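Long-range contacts in cell division GTPase FtsZ, diverged (Clostridium botulinum C, PDB 3V3T), which is a diverged member of the tubulin/FtsZ superfamily of cytoskeletal proteins, with a Rossmann-like GTPase-type domain joined to a C-terminal domain of the TubZ type: residues Ile7-Gly13 and Tyr30-Asn36; Ser87-Val92 and Asn120-Gly124. The protein carries 1 engineered substitution. All coordinates share one frame; numbering follows the deposited sequence.

Contact 1 (Ile7-Gly13 and Tyr30-Asn36)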
ATOM      1  N   ILE A   7      11.282  -5.576   6.417  1.00 35.44           N
ATOM      2  CA  ILE A   7      10.064  -4.803   6.406  1.00 36.06           C
ATOM      3  C   ILE A   7       9.320  -5.014   7.699  1.00 36.85           C
ATOM      4  O   ILE A   7       9.212  -6.149   8.183  1.00 37.29           O
ATOM      5  CB  ILE A   7       9.136  -5.231   5.263  1.00 34.03           C
ATOM      6  CG1 ILE A   7       9.705  -4.776   3.921  1.00 31.51           C
ATOM      7  CG2 ILE A   7       7.746  -4.627   5.457  1.00 29.15           C
ATOM      8  CD1 ILE A   7       9.055  -5.443   2.731  1.00 31.85           C
ATOM      9  N   VAL A   8       8.811  -3.924   8.264  1.00 30.49           N
ATOM     10  CA  VAL A   8       7.845  -4.029   9.356  1.00 30.59           C
ATOM     11  C   VAL A   8       6.605  -3.261   8.978  1.00 32.20           C
ATOM     12  O   VAL A   8       6.689  -2.109   8.552  1.00 32.16           O
ATOM     13  CB  VAL A   8       8.382  -3.485  10.694  1.00 31.65           C
ATOM     14  CG1 VAL A   8       8.922  -2.078  10.523  1.00 38.26           C
ATOM     15  CG2 VAL A   8       7.281  -3.506  11.746  1.00 29.41           C
ATOM     16  N   PHE A   9       5.454  -3.913   9.110  1.00 32.15           N
ATOM     17  CA  PHE A   9       4.171  -3.267   8.873  1.00 27.20           C
ATOM     18  C   PHE A   9       3.605  -2.713  10.172  1.00 32.77           C
ATOM     19  O   PHE A   9       3.677  -3.350  11.234  1.00 31.71           O
ATOM     20  CB  PHE A   9       3.166  -4.257   8.273  1.00 28.07           C
ATOM     21  CG  PHE A   9       3.450  -4.615   6.842  1.00 27.89           C
ATOM     22  CD1 PHE A   9       3.049  -3.777   5.813  1.00 25.98           C
ATOM     23  CD2 PHE A   9       4.114  -5.781   6.526  1.00 34.92           C
ATOM     24  CE1 PHE A   9       3.314  -4.087   4.504  1.00 23.90           C
ATOM     25  CE2 PHE A   9       4.373  -6.105   5.208  1.00 36.67           C
ATOM     26  CZ  PHE A   9       3.973  -5.255   4.198  1.00 29.30           C
ATOM     27  N   ALA A  10       3.027  -1.529  10.080  1.00 28.29           N
ATOM     28  CA  ALA A  10       2.298  -0.971  11.196  1.00 32.17           C
ATOM     29  C   ALA A  10       0.871  -0.692  10.765  1.00 25.78           C
ATOM     30  O   ALA A  10       0.518   0.447  10.456  1.00 30.95           O
ATOM     31  CB  ALA A  10       2.969   0.294  11.685  1.00 34.41           C
ATOM     32  N   PRO A  11       0.043  -1.741  10.719  1.00 26.29           N
ATOM     33  CA  PRO A  11      -1.383  -1.527  10.457  1.00 25.39           C
ATOM     34  C   PRO A  11      -1.990  -0.774  11.632  1.00 31.61           C
ATOM     35  O   PRO A  11      -1.621  -1.020  12.786  1.00 32.53           O
ATOM     36  CB  PRO A  11      -1.946  -2.942  10.371  1.00 21.85           C
ATOM     37  CG  PRO A  11      -0.991  -3.772  11.166  1.00 24.66           C
ATOM     38  CD  PRO A  11       0.362  -3.147  11.018  1.00 26.49           C
ATOM     39  N   ILE A  12      -2.891   0.154  11.330  1.00 29.40           N
ATOM     40  CA  ILE A  12      -3.524   0.973  12.348  1.00 28.71           C
ATOM     41  C   ILE A  12      -5.023   0.953  12.112  1.00 32.59           C
ATOM     42  O   ILE A  12      -5.505   1.403  11.065  1.00 29.07           O
ATOM     43  CB  ILE A  12      -2.998   2.433  12.306  1.00 40.28           C
ATOM     44  CG1 ILE A  12      -1.517   2.468  12.709  1.00 31.21           C
ATOM     45  CG2 ILE A  12      -3.848   3.347  13.202  1.00 33.73           C
ATOM     46  CD1 ILE A  12      -0.916   3.830  12.724  1.00 24.03           C
ATOM     47  N   GLY A  13      -5.759   0.422  13.084  1.00 34.98           N
ATOM     48  CA  GLY A  13      -7.199   0.275  12.948  1.00 32.06           C
ATOM     49  C   GLY A  13      -7.613  -1.083  12.400  1.00 31.87           C
ATOM     50  O   GLY A  13      -6.772  -1.925  12.071  1.00 29.84           O
ATOM     51  N   TYR A  30       7.338 -11.570   7.027  1.00 36.04           N
ATOM     52  CA  TYR A  30       7.277 -10.141   7.342  1.00 32.54           C
ATOM     53  C   TYR A  30       7.154  -9.913   8.854  1.00 38.75           C
ATOM     54  O   TYR A  30       6.705 -10.792   9.595  1.00 45.73           O
ATOM     55  CB  TYR A  30       6.094  -9.472   6.629  1.00 28.22           C
ATOM     56  CG  TYR A  30       6.057  -9.742   5.151  1.00 43.40           C
ATOM     57  CD1 TYR A  30       6.792  -8.969   4.265  1.00 35.32           C
ATOM     58  CD2 TYR A  30       5.285 -10.783   4.635  1.00 40.58           C
ATOM     59  CE1 TYR A  30       6.774  -9.233   2.914  1.00 35.42           C
ATOM     60  CE2 TYR A  30       5.257 -11.046   3.287  1.00 29.35           C
ATOM     61  CZ  TYR A  30       6.005 -10.277   2.438  1.00 32.68           C
ATOM     62  OH  TYR A  30       5.973 -10.544   1.098  1.00 32.42           O
ATOM     63  N   ASN A  31       7.551  -8.726   9.299  1.00 38.22           N
ATOM     64  CA  ASN A  31       7.326  -8.292  10.673  1.00 35.53           C
ATOM     65  C   ASN A  31       6.139  -7.333  10.742  1.00 38.77           C
ATOM     66  O   ASN A  31       5.842  -6.634   9.769  1.00 37.04           O
ATOM     67  CB  ASN A  31       8.561  -7.582  11.209  1.00 34.76           C
ATOM     68  CG  ASN A  31       9.829  -8.395  11.042  1.00 40.04           C
ATOM     69  OD1 ASN A  31      10.024  -9.416  11.704  1.00 47.69           O
ATOM     70  ND2 ASN A  31      10.710  -7.930  10.168  1.00 45.92           N
ATOM     71  N   ALA A  32       5.482  -7.271  11.898  1.00 32.55           N
ATOM     72  CA  ALA A  32       4.264  -6.485  12.028  1.00 36.08           C
ATOM     73  C   ALA A  32       3.996  -6.135  13.480  1.00 33.77           C
ATOM     74  O   ALA A  32       4.178  -6.956  14.366  1.00 33.39           O
ATOM     75  CB  ALA A  32       3.050  -7.253  11.437  1.00 28.90           C
ATOM     76  N   LEU A  33       3.555  -4.903  13.703  1.00 35.91           N
ATOM     77  CA  LEU A  33       3.052  -4.469  14.995  1.00 37.23           C
ATOM     78  C   LEU A  33       1.649  -3.945  14.753  1.00 38.72           C
ATOM     79  O   LEU A  33       1.468  -2.880  14.157  1.00 38.21           O
ATOM     80  CB  LEU A  33       3.919  -3.347  15.561  1.00 35.92           C
ATOM     81  CG  LEU A  33       3.409  -2.780  16.893  1.00 46.02           C
ATOM     82  CD1 LEU A  33       3.548  -3.806  18.010  1.00 41.38           C
ATOM     83  CD2 LEU A  33       4.150  -1.507  17.270  1.00 50.59           C
ATOM     84  N   PHE A  34       0.643  -4.699  15.173  1.00 39.64           N
ATOM     85  CA  PHE A  34      -0.727  -4.256  14.934  1.00 35.70           C
ATOM     86  C   PHE A  34      -1.138  -3.245  15.991  1.00 40.09           C
ATOM     87  O   PHE A  34      -1.027  -3.501  17.187  1.00 45.67           O
ATOM     88  CB  PHE A  34      -1.683  -5.427  14.934  1.00 30.43           C
ATOM     89  CG  PHE A  34      -1.435  -6.422  13.830  1.00 36.71           C
ATOM     90  CD1 PHE A  34      -2.315  -6.526  12.763  1.00 33.72           C
ATOM     91  CD2 PHE A  34      -0.356  -7.279  13.885  1.00 31.05           C
ATOM     92  CE1 PHE A  34      -2.107  -7.460  11.771  1.00 33.20           C
ATOM     93  CE2 PHE A  34      -0.141  -8.212  12.902  1.00 36.18           C
ATOM     94  CZ  PHE A  34      -1.016  -8.302  11.835  1.00 31.61           C
ATOM     95  N   ILE A  35      -1.613  -2.096  15.540  1.00 35.48           N
ATOM     96  CA  ILE A  35      -1.944  -1.009  16.440  1.00 33.71           C
ATOM     97  C   ILE A  35      -3.421  -0.713  16.323  1.00 42.84           C
ATOM     98  O   ILE A  35      -3.956  -0.634  15.211  1.00 42.43           O
ATOM     99  CB  ILE A  35      -1.141   0.249  16.060  1.00 35.06           C
ATOM    100  CG1 ILE A  35       0.350   0.018  16.326  1.00 35.77           C
ATOM    101  CG2 ILE A  35      -1.650   1.465  16.809  1.00 30.87           C
ATOM    102  CD1 ILE A  35       1.275   0.707  15.312  1.00 39.30           C
ATOM    103  N   ASN A  36      -4.092  -0.553  17.462  1.00 40.83           N
ATOM    104  CA  ASN A  36      -5.534  -0.340  17.442  1.00 40.98           C
ATOM    105  C   ASN A  36      -6.089   0.216  18.761  1.00 48.08           C
ATOM    106  O   ASN A  36      -5.552  -0.048  19.835  1.00 48.86           O
ATOM    107  CB  ASN A  36      -6.238  -1.660  17.093  1.00 42.26           C
ATOM    108  CG  ASN A  36      -7.564  -1.457  16.362  1.00 44.21           C
ATOM    109  OD1 ASN A  36      -8.260  -0.459  16.555  1.00 42.74           O
ATOM    110  ND2 ASN A  36      -7.914  -2.417  15.513  1.00 44.58           N
TER
HETATM  111  O   HOH W   1      -4.351  -2.870  13.308  1.00 30.18           O
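Pro11 and Phe34 meet at an oblique angle, Pro11 CG coming within 3.4 Å of Phe34 CD1, and both rings rest on Val20 of helix 14-26. Nearer the start of the strands, on the same helix-covered face, Phe9 and Tyr30 form an offset edge-to-face pair with planes at 67°. Here Phe9 CE2 lies 3.9 Å from Tyr30 CD1, the rim of the phenylalanine turned toward the tyrosine's face, while Ile7 CG2 lies above one face of the Phe9 ring, toward its rim. On the opposite face Ala10 CB touches Ile35 CD1 at 4.0 Å, against helix 75-85, where Ala10 meets Ile82 and Ile35 meets Ile78. Two parallel strands joined by helix 14-26 make this the opening beta-alpha-beta unit of the tubulin/FtsZ domain. Their backbones are laced by Phe9 N to Asn31 O (2.8 Å) and Leu33 N to Phe9 O, then, further along, by Ile35 N to Pro11 O and Gly13 N to Ile35 O. At the start, Ile7 O takes two donors from opposite faces of its carbonyl plane, Asn31 N at 3.3 Å and Asn31 ND2 at 3.1 Å. With CG beside its backbone N (chi1 -52°), the Asn31 amide folds back to Ile7 O and also makes a weak bond to Asn5 O. At the far end the Asn36 amide packs against Gly13, the N-cap of helix 14-26, and its OD1 accepts Ser38 N.

Contact 2 (Ser87-Val92 and Asn120-Gly124); sequences SSCDIV and NKHFG
Asp90, Ile91 and Val92 run parallel to Lys121, His122 and Phe123, with Ile91 opposite His122 and Val92 opposite Phe123. Three backbone bonds link them in turn: His122 N to Asp90 O (2.9 Å), Val92 N to His122 O (2.9 Å) and Gly124 N to Val92 O (2.8 Å). On one face of the sheet the side chains of Val92 and Phe123 run alongside each other in the same direction. Val92 CB meets the ring obliquely, 3.6 Å from both Phe123 CD1 and Phe123 CE1, and the phenylalanine is backed by Leu111 and Ala114 of helix 101-117. The other face carries Ile91 and His122; in one of two His122 conformers, Ile91 CG2 approaches the imidazole at its edge and His122 NE2 bonds to Ser160 OG, so this detail is less certain. Lys121 reaches back along the incoming loop. Its chain is extended until a bend at the last torsion (chi4 -63°), which brings NZ to Ser87 O at 3.1 Å, tilted from that carbonyl plane, and to Cys89 O at 3.2 Å, above the carbonyl plane. The ammonium group thus bridges two carbonyls of the loop leading into strand 91-97, and Asp90 OD1, 5.0 Å from Lys121 NZ, would probably add a mild attraction. Paired parallel strands whose connection is a helix packed on one face form a beta-alpha-beta crossover, the repeating element of the Rossmann-like sheet in tubulin and FtsZ relatives.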
ATOM      1  N   SER A  87      13.956  -2.560  15.208  1.00 61.86           N
ATOM      2  CA  SER A  87      14.912  -1.499  14.912  1.00 65.18           C
ATOM      3  C   SER A  87      15.843  -1.895  13.767  1.00 71.04           C
ATOM      4  O   SER A  87      16.447  -1.039  13.118  1.00 77.10           O
ATOM      5  CB  SER A  87      15.744  -1.157  16.156  1.00 68.73           C
ATOM      6  OG  SER A  87      16.772  -2.108  16.368  1.00 69.47           O
ATOM      7  N   SER A  88      15.970  -3.198  13.535  1.00 66.35           N
ATOM      8  CA  SER A  88      16.763  -3.704  12.420  1.00 68.42           C
ATOM      9  C   SER A  88      16.043  -3.573  11.058  1.00 66.13           C
ATOM     10  O   SER A  88      16.629  -3.859  10.008  1.00 62.93           O
ATOM     11  CB  SER A  88      17.152  -5.162  12.676  1.00 73.72           C
ATOM     12  OG  SER A  88      16.006  -5.939  12.991  1.00 82.29           O
ATOM     13  N   CYS A  89      14.782  -3.142  11.079  1.00 50.75           N
ATOM     14  CA  CYS A  89      14.001  -2.999   9.849  1.00 62.97           C
ATOM     15  C   CYS A  89      14.195  -1.623   9.219  1.00 61.42           C
ATOM     16  O   CYS A  89      14.001  -0.593   9.875  1.00 61.95           O
ATOM     17  CB  CYS A  89      12.506  -3.251  10.100  1.00 56.53           C
ATOM     18  SG  CYS A  89      12.088  -4.949  10.606  1.00 54.63           S
ATOM     19  N   ASP A  90      14.571  -1.613   7.943  1.00 55.13           N
ATOM     20  CA  ASP A  90      14.873  -0.371   7.243  1.00 59.75           C
ATOM     21  C   ASP A  90      13.652   0.216   6.543  1.00 50.79           C
ATOM     22  O   ASP A  90      13.668   1.378   6.128  1.00 45.77           O
ATOM     23  CB  ASP A  90      16.005  -0.582   6.236  1.00 69.18           C
ATOM     24  CG  ASP A  90      17.348  -0.764   6.907  1.00 88.75           C
ATOM     25  OD1 ASP A  90      17.798   0.178   7.600  1.00 94.60           O
ATOM     26  OD2 ASP A  90      17.956  -1.842   6.737  1.00 97.10           O
ATOM     27  N   ILE A  91      12.603  -0.592   6.420  1.00 39.40           N
ATOM     28  CA  ILE A  91      11.380  -0.178   5.762  1.00 31.82           C
ATOM     29  C   ILE A  91      10.208  -0.328   6.716  1.00 31.91           C
ATOM     30  O   ILE A  91       9.985  -1.410   7.267  1.00 37.32           O
ATOM     31  CB  ILE A  91      11.096  -1.025   4.497  1.00 41.09           C
ATOM     32  CG1 ILE A  91      12.200  -0.844   3.452  1.00 45.05           C
ATOM     33  CG2 ILE A  91       9.775  -0.629   3.888  1.00 37.40           C
ATOM     34  CD1 ILE A  91      13.343  -1.809   3.589  1.00 58.59           C
ATOM     35  N   VAL A  92       9.467   0.758   6.911  1.00 27.04           N
ATOM     36  CA  VAL A  92       8.321   0.771   7.797  1.00 26.20           C
ATOM     37  C   VAL A  92       7.090   1.161   6.967  1.00 28.85           C
ATOM     38  O   VAL A  92       7.059   2.214   6.320  1.00 28.34           O
ATOM     39  CB  VAL A  92       8.532   1.773   8.960  1.00 27.93           C
ATOM     40  CG1 VAL A  92       7.381   1.734   9.920  1.00 27.69           C
ATOM     41  CG2 VAL A  92       9.823   1.469   9.702  1.00 31.78           C
ATOM     42  N   ASN A 120      16.679   8.256   8.297  1.00 55.08           N
ATOM     43  CA  ASN A 120      17.409   7.239   7.540  1.00 56.05           C
ATOM     44  C   ASN A 120      16.612   5.974   7.194  1.00 53.95           C
ATOM     45  O   ASN A 120      17.048   5.169   6.359  0.82 46.86           O
ATOM     46  CB  ASN A 120      18.709   6.870   8.258  1.00 70.27           C
ATOM     47  CG  ASN A 120      19.756   7.964   8.152  1.00 82.30           C
ATOM     48  OD1 ASN A 120      19.913   8.582   7.095  1.00 82.56           O
ATOM     49  ND2 ASN A 120      20.470   8.219   9.248  1.00 80.81           N
ATOM     50  N   LYS A 121      15.455   5.795   7.825  1.00 46.28           N
ATOM     51  CA  LYS A 121      14.567   4.703   7.432  1.00 44.83           C
ATOM     52  C   LYS A 121      13.671   5.123   6.272  1.00 36.61           C
ATOM     53  O   LYS A 121      13.420   6.313   6.069  1.00 38.78           O
ATOM     54  CB  LYS A 121      13.711   4.219   8.614  1.00 47.78           C
ATOM     55  CG  LYS A 121      14.524   3.635   9.768  1.00 60.74           C
ATOM     56  CD  LYS A 121      13.625   2.979  10.813  1.00 64.11           C
ATOM     57  CE  LYS A 121      14.407   2.563  12.063  1.00 58.06           C
ATOM     58  NZ  LYS A 121      15.454   1.529  11.794  1.00 59.05           N
ATOM     59  N   HIS A 122      13.207   4.142   5.503  1.00 30.33           N
ATOM     60  CA  HIS A 122      12.233   4.403   4.454  0.51 29.49           C
ATOM     61  C   HIS A 122      10.823   4.116   4.946  1.00 28.49           C
ATOM     62  O   HIS A 122      10.582   3.119   5.627  0.76 30.44           O
ATOM     63  CB  HIS A 122      12.493   3.584   3.191  0.51 30.48           C
ATOM     64  CG  HIS A 122      11.462   3.815   2.133  0.51 34.16           C
ATOM     65  ND1 HIS A 122      11.470   4.926   1.320  0.51 35.81           N
ATOM     66  CD2 HIS A 122      10.347   3.117   1.807  0.51 27.66           C
ATOM     67  CE1 HIS A 122      10.422   4.887   0.517  0.51 26.24           C
ATOM     68  NE2 HIS A 122       9.725   3.801   0.792  0.51 20.55           N
ATOM     69  N   PHE A 123       9.898   5.015   4.617  1.00 26.87           N
ATOM     70  CA  PHE A 123       8.512   4.873   5.049  1.00 24.53           C
ATOM     71  C   PHE A 123       7.559   4.744   3.888  1.00 29.14           C
ATOM     72  O   PHE A 123       7.713   5.402   2.856  1.00 26.94           O
ATOM     73  CB  PHE A 123       8.077   6.022   5.962  1.00 30.88           C
ATOM     74  CG  PHE A 123       8.781   6.026   7.281  1.00 36.68           C
ATOM     75  CD1 PHE A 123       8.290   5.294   8.342  1.00 36.31           C
ATOM     76  CD2 PHE A 123       9.954   6.730   7.448  1.00 35.26           C
ATOM     77  CE1 PHE A 123       8.950   5.282   9.551  1.00 34.75           C
ATOM     78  CE2 PHE A 123      10.613   6.720   8.655  1.00 33.67           C
ATOM     79  CZ  PHE A 123      10.106   5.993   9.707  1.00 35.62           C
ATOM     80  N   GLY A 124       6.565   3.886   4.072  1.00 27.88           N
ATOM     81  CA  GLY A 124       5.534   3.713   3.078  1.00 20.73           C
ATOM     82  C   GLY A 124       4.163   3.692   3.719  1.00 23.19           C
ATOM     83  O   GLY A 124       4.010   3.605   4.941  1.00 24.23           O
TER

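How the contacts relate
Both contacts belong to the parallel part of one mixed sheet, within the GTPase-type domain, their centres about 13 Å apart. Along the chain they come in series, contact 1 closing before contact 2 opens, yet strands 7-11 and 91-97 are neighbours, giving the order 31-36, 7-11, 91-97, 122-129. The seam between the contacts is a probable hydrogen bond from Val8 N to Ile91 O, with Val8 CG1 packed on Val92 CG2 and Cys89 CB. The connecting helices 14-26 and 101-117 pack on opposite faces of the sheet. Two beta-alpha-beta units extending in opposite directions from the adjacent strands 7-11 and 91-97 thus build the doubly wound core characteristic of Rossmann-like folds.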